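Local coordinates for beta-hydroxyacyl-(Acyl-carrier-protein) dehydratase FabA/FabZ (Xenorhabdus doucetiae, PDB 6QSR) that probably acts as a dehydratase (lyase) in aryl polyene pigment biosynthesis, forming a hotdog-fold heterocomplex with a partner chain, at residues R24-P27 and V28-L32; V114-V118 and P119-Q123. One frame throughout, in Å; residues are numbered along the deposited sequence.

Contacts 1 and 2 are both local bends of one chain within the hotdog domain, on opposite sides of its centre, with nearest atoms about 17 Å apart. Contact 1, in residues 24-32 ahead of strand 43-48, is partly buried: Val-28 and Tyr-31 press on helix 79-97 and strand 43-48, while main-chain oxygens bind a sodium ion. Contact 2, at 114-123, is nearer the surface and joins the end of strand 107-116 to the short strand 120-121; Phe-121 is the one buried residue among those that touch. The first combines hydrogen bonds and metal coordination with apolar contacts. The second relies on apolar packing, and its first strand continues the sheet into a neighbouring chain.

Contact 1: R24-P27 and V28-L32; sequences RYLP and VDRYL. With NA (sodium ion), chain C.
Tyr-31 has CG anti to its own carbonyl carbon (chi1 -60°), a setting that swings the ring back along the chain until its hydroxyl reaches Tyr-25 and Leu-26. There the Leu-26 N-H donates to Tyr-31 OH over 2.9 Å, at 150°, a bond that pins the extended segment before the turn. The same hydroxyl lies at the edge of the Tyr-25 ring, close to its plane, 3.8 Å from Tyr-25 CD2. Leu-26 crosses Tyr-31 at about a right angle, with Leu-26 CB 3.8 Å from Tyr-31 CE2. A tyrosine suits this place because it supplies both a long apolar plate and a polar end for a backbone N-H.

Pro-27 leads into a 3-10 turn: its O accepts Arg-30 N at 2.9 Å, with the donor above the carbonyl plane and off the lone pairs. Arg-30 has CG anti to its carbonyl carbon (chi1 -58°), which lays CG alongside Pro-27 CD; the chain then bends at chi2 and leaves its charged end outside.

Along and just beyond the turn, Asp-29 O and Leu-32 O each bind the sodium ion at 2.4 Å, and His-34 O and two waters complete the site. Asp-29 serves it twice, since one of those waters also donates to Asp-29 OD2 over 2.8 Å; the carboxylate probably helps balance the ion's charge.

Inward, Val-28 packs on Val-89 of helix 79-97 and on Val-44 of strand 43-48, and Tyr-31 touches both Trp-93 and Val-44. Tyr-25 meets the Trp-93 ring too, while its hydroxyl bonds to Val-47 N, tying this N-terminal segment to both helix and strand.

Contact 2: V114-V118 and P119-Q123; sequences VRCQV and PAFTQ
Val-118 and Ala-120 meet closely in this bend: Val-118 CG2 stands 3.2 Å from Ala-120 O, a methyl-to-carbonyl approach. Val-118 has chi1 -65°, which places CG2 between the backbone N and the carbonyl carbon and brings that methyl to the Ala-120 carbonyl oxygen. A beta-branched residue before a proline suits this place, because both favour an extended backbone at Val-118 and narrow its choices.

The Phe-121 ring belongs to the packed, inner side, although its touch with Val-118 is light, CD2 lying 4.5 Å from Val-118 CG2. In one of two deposited conformers, Cys-116 adds a sulfur-aromatic contact: SG is 4.0 Å from Phe-121 CZ, and the direction from the ring centre to the sulfur is 42° off the ring normal. Because the sulfur is modelled in two positions, this oblique approach is less certain than the rest.

The bend belongs to the hotdog fold, an antiparallel sheet wrapped round a long helix. Strand 107-116 ends here, and the chain turns into strand 120-121, where Phe-121 pairs through its backbone with Leu-74. The Phe-121 ring is buried against Met-82 of helix 79-97 and Leu-154 and Val-155 of strand 152-162, a place that a large flat apolar side chain can fill.

By contrast, the looser side of the bend faces solvent or the partner. Gln-117, a polar residue, and Pro-119 are exposed, yet Pro-119 still packs on Ser-61 of the neighbouring chain. Val-114 and Arg-115 pair antiparallel with a strand of that chain, and Arg-115 forms a salt bridge with Glu-66 of that neighbouring chain.

Contact 1: R24-P27 and V28-L32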
# COMPACT_ATOMS: atom_id res chain seq x y z
N ARG B 24 16.85 2.70 22.26
CA ARG B 24 16.52 3.87 21.37
C ARG B 24 16.69 3.51 19.90
O ARG B 24 17.55 2.70 19.53
CB ARG B 24 17.36 5.11 21.70
CG ARG B 24 16.71 6.08 22.68
CD ARG B 24 16.60 5.48 24.07
NE ARG B 24 16.31 6.48 25.10
CZ ARG B 24 16.30 6.24 26.41
NH1 ARG B 24 16.55 5.02 26.89
NH2 ARG B 24 16.03 7.23 27.26
N TYR B 25 15.88 4.16 19.08
CA TYR B 25 15.89 3.96 17.64
C TYR B 25 16.02 5.31 16.97
O TYR B 25 15.62 6.34 17.53
CB TYR B 25 14.59 3.26 17.22
CG TYR B 25 14.45 1.88 17.81
CD1 TYR B 25 13.65 1.65 18.94
CD2 TYR B 25 15.13 0.79 17.27
CE1 TYR B 25 13.53 0.39 19.50
CE2 TYR B 25 15.01 -0.48 17.82
CZ TYR B 25 14.22 -0.67 18.93
OH TYR B 25 14.10 -1.93 19.48
N LEU B 26 16.59 5.31 15.77
CA LEU B 26 16.57 6.49 14.90
C LEU B 26 15.12 6.85 14.54
O LEU B 26 14.21 6.03 14.73
CB LEU B 26 17.37 6.22 13.62
CG LEU B 26 18.88 6.03 13.75
CD1 LEU B 26 19.45 5.37 12.51
CD2 LEU B 26 19.58 7.36 14.02
N PRO B 27 14.90 8.09 14.04
CA PRO B 27 13.60 8.44 13.47
C PRO B 27 13.20 7.42 12.40
O PRO B 27 14.06 6.99 11.62
CB PRO B 27 13.83 9.83 12.87
CG PRO B 27 14.95 10.40 13.67
CD PRO B 27 15.82 9.25 14.07
N VAL B 28 11.94 7.02 12.37
CA VAL B 28 11.52 5.87 11.55
C VAL B 28 11.87 6.02 10.05
O VAL B 28 12.24 5.04 9.39
CB VAL B 28 10.03 5.51 11.81
CG1 VAL B 28 9.08 6.56 11.27
CG2 VAL B 28 9.69 4.14 11.26
N ASP B 29 11.82 7.25 9.52
CA ASP B 29 12.25 7.53 8.14
C ASP B 29 13.71 7.15 7.82
O ASP B 29 14.02 6.85 6.67
CB ASP B 29 12.00 9.01 7.77
CG ASP B 29 12.96 9.97 8.44
OD1 ASP B 29 12.64 10.48 9.53
OD2 ASP B 29 14.06 10.21 7.89
N ARG B 30 14.59 7.15 8.82
CA ARG B 30 16.00 6.77 8.63
C ARG B 30 16.23 5.28 8.29
O ARG B 30 17.27 4.92 7.75
CB ARG B 30 16.84 7.15 9.87
CG ARG B 30 16.81 8.62 10.25
CD ARG B 30 17.41 9.53 9.18
NE ARG B 30 17.56 10.90 9.66
CZ ARG B 30 18.55 11.36 10.44
NH1 ARG B 30 18.55 12.64 10.81
NH2 ARG B 30 19.53 10.55 10.86
N TYR B 31 15.25 4.43 8.60
CA TYR B 31 15.29 3.01 8.26
C TYR B 31 14.67 2.65 6.90
O TYR B 31 14.73 1.48 6.48
CB TYR B 31 14.60 2.19 9.36
CG TYR B 31 15.24 2.34 10.73
CD1 TYR B 31 16.46 1.72 11.01
CD2 TYR B 31 14.61 3.06 11.74
CE1 TYR B 31 17.05 1.83 12.27
CE2 TYR B 31 15.19 3.18 13.00
CZ TYR B 31 16.40 2.57 13.26
OH TYR B 31 16.97 2.70 14.51
N LEU B 32 14.07 3.63 6.21
CA LEU B 32 13.35 3.41 4.95
C LEU B 32 13.99 4.15 3.77
O LEU B 32 14.52 5.24 3.96
CB LEU B 32 11.91 3.92 5.09
CG LEU B 32 11.06 3.16 6.12
CD1 LEU B 32 9.75 3.89 6.38
CD2 LEU B 32 10.80 1.75 5.62
NA NA C . 14.12 7.60 4.40
O HOH W 1 14.22 9.93 5.11
O HOH W 2 16.02 8.02 3.34

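Contact 2: V114-V118 and P119-Q123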
# COMPACT_ATOMS: atom_id res chain seq x y z
N VAL B 114 -5.92 -9.45 4.02
CA VAL B 114 -5.77 -8.23 4.80
C VAL B 114 -7.19 -7.79 5.17
O VAL B 114 -7.86 -7.13 4.39
CB VAL B 114 -4.95 -7.16 4.05
CG1 VAL B 114 -4.76 -5.93 4.93
CG2 VAL B 114 -3.61 -7.75 3.63
N ARG B 115 -7.64 -8.21 6.35
CA ARG B 115 -9.03 -8.03 6.78
C ARG B 115 -9.11 -6.98 7.88
O ARG B 115 -8.39 -7.07 8.87
CB ARG B 115 -9.60 -9.37 7.26
CG ARG B 115 -9.55 -10.44 6.17
CD ARG B 115 -10.55 -11.54 6.39
NE ARG B 115 -10.57 -12.45 5.24
CZ ARG B 115 -10.12 -13.70 5.22
NH1 ARG B 115 -9.60 -14.28 6.30
NH2 ARG B 115 -10.22 -14.40 4.09
N CYS B 116 -9.99 -6.01 7.68
CA CYS B 116 -10.14 -4.87 8.58
C CYS B 116 -11.49 -4.95 9.29
O CYS B 116 -12.50 -5.22 8.65
CB CYS B 116 -10.01 -3.57 7.77
SG CYS B 116 -9.54 -2.10 8.72
N GLN B 117 -11.49 -4.72 10.59
CA GLN B 117 -12.72 -4.71 11.38
C GLN B 117 -13.53 -3.42 11.18
O GLN B 117 -14.72 -3.39 11.51
CB GLN B 117 -12.39 -4.87 12.87
CG GLN B 117 -11.70 -6.18 13.21
CD GLN B 117 -12.56 -7.39 12.93
OE1 GLN B 117 -13.79 -7.31 12.95
NE2 GLN B 117 -11.92 -8.52 12.67
N VAL B 118 -12.88 -2.38 10.67
CA VAL B 118 -13.53 -1.09 10.39
C VAL B 118 -13.19 -0.61 8.99
O VAL B 118 -12.13 -0.95 8.46
CB VAL B 118 -13.16 -0.01 11.43
CG1 VAL B 118 -13.71 -0.40 12.80
CG2 VAL B 118 -11.67 0.23 11.51
N PRO B 119 -14.08 0.19 8.37
CA PRO B 119 -13.82 0.73 7.03
C PRO B 119 -12.77 1.84 7.00
O PRO B 119 -12.11 2.03 5.98
CB PRO B 119 -15.19 1.25 6.58
CG PRO B 119 -15.98 1.44 7.82
CD PRO B 119 -15.46 0.46 8.81
N ALA B 120 -12.62 2.55 8.12
CA ALA B 120 -11.60 3.60 8.24
C ALA B 120 -11.11 3.70 9.67
O ALA B 120 -11.81 3.28 10.61
CB ALA B 120 -12.14 4.94 7.78
N PHE B 121 -9.90 4.23 9.84
CA PHE B 121 -9.35 4.47 11.18
C PHE B 121 -9.68 5.89 11.60
O PHE B 121 -9.31 6.86 10.92
CB PHE B 121 -7.83 4.27 11.19
CG PHE B 121 -7.40 2.90 10.73
CD1 PHE B 121 -6.92 2.71 9.44
CD2 PHE B 121 -7.47 1.80 11.59
CE1 PHE B 121 -6.52 1.44 9.01
CE2 PHE B 121 -7.06 0.53 11.17
CZ PHE B 121 -6.60 0.36 9.87
N THR B 122 -10.35 6.03 12.74
CA THR B 122 -10.87 7.32 13.16
C THR B 122 -9.74 8.25 13.60
O THR B 122 -8.72 7.82 14.15
CB THR B 122 -11.93 7.18 14.27
OG1 THR B 122 -11.40 6.43 15.36
CG2 THR B 122 -13.17 6.46 13.75
N GLN B 123 -9.93 9.53 13.31
CA GLN B 123 -9.10 10.63 13.78
C GLN B 123 -8.83 10.50 15.28
O GLN B 123 -9.76 10.27 16.05
CB GLN B 123 -9.83 11.96 13.52
CG GLN B 123 -8.96 13.20 13.66
CD GLN B 123 -8.58 13.77 12.31
OE1 GLN B 123 -9.38 14.46 11.67
NE2 GLN B 123 -7.36 13.46 11.86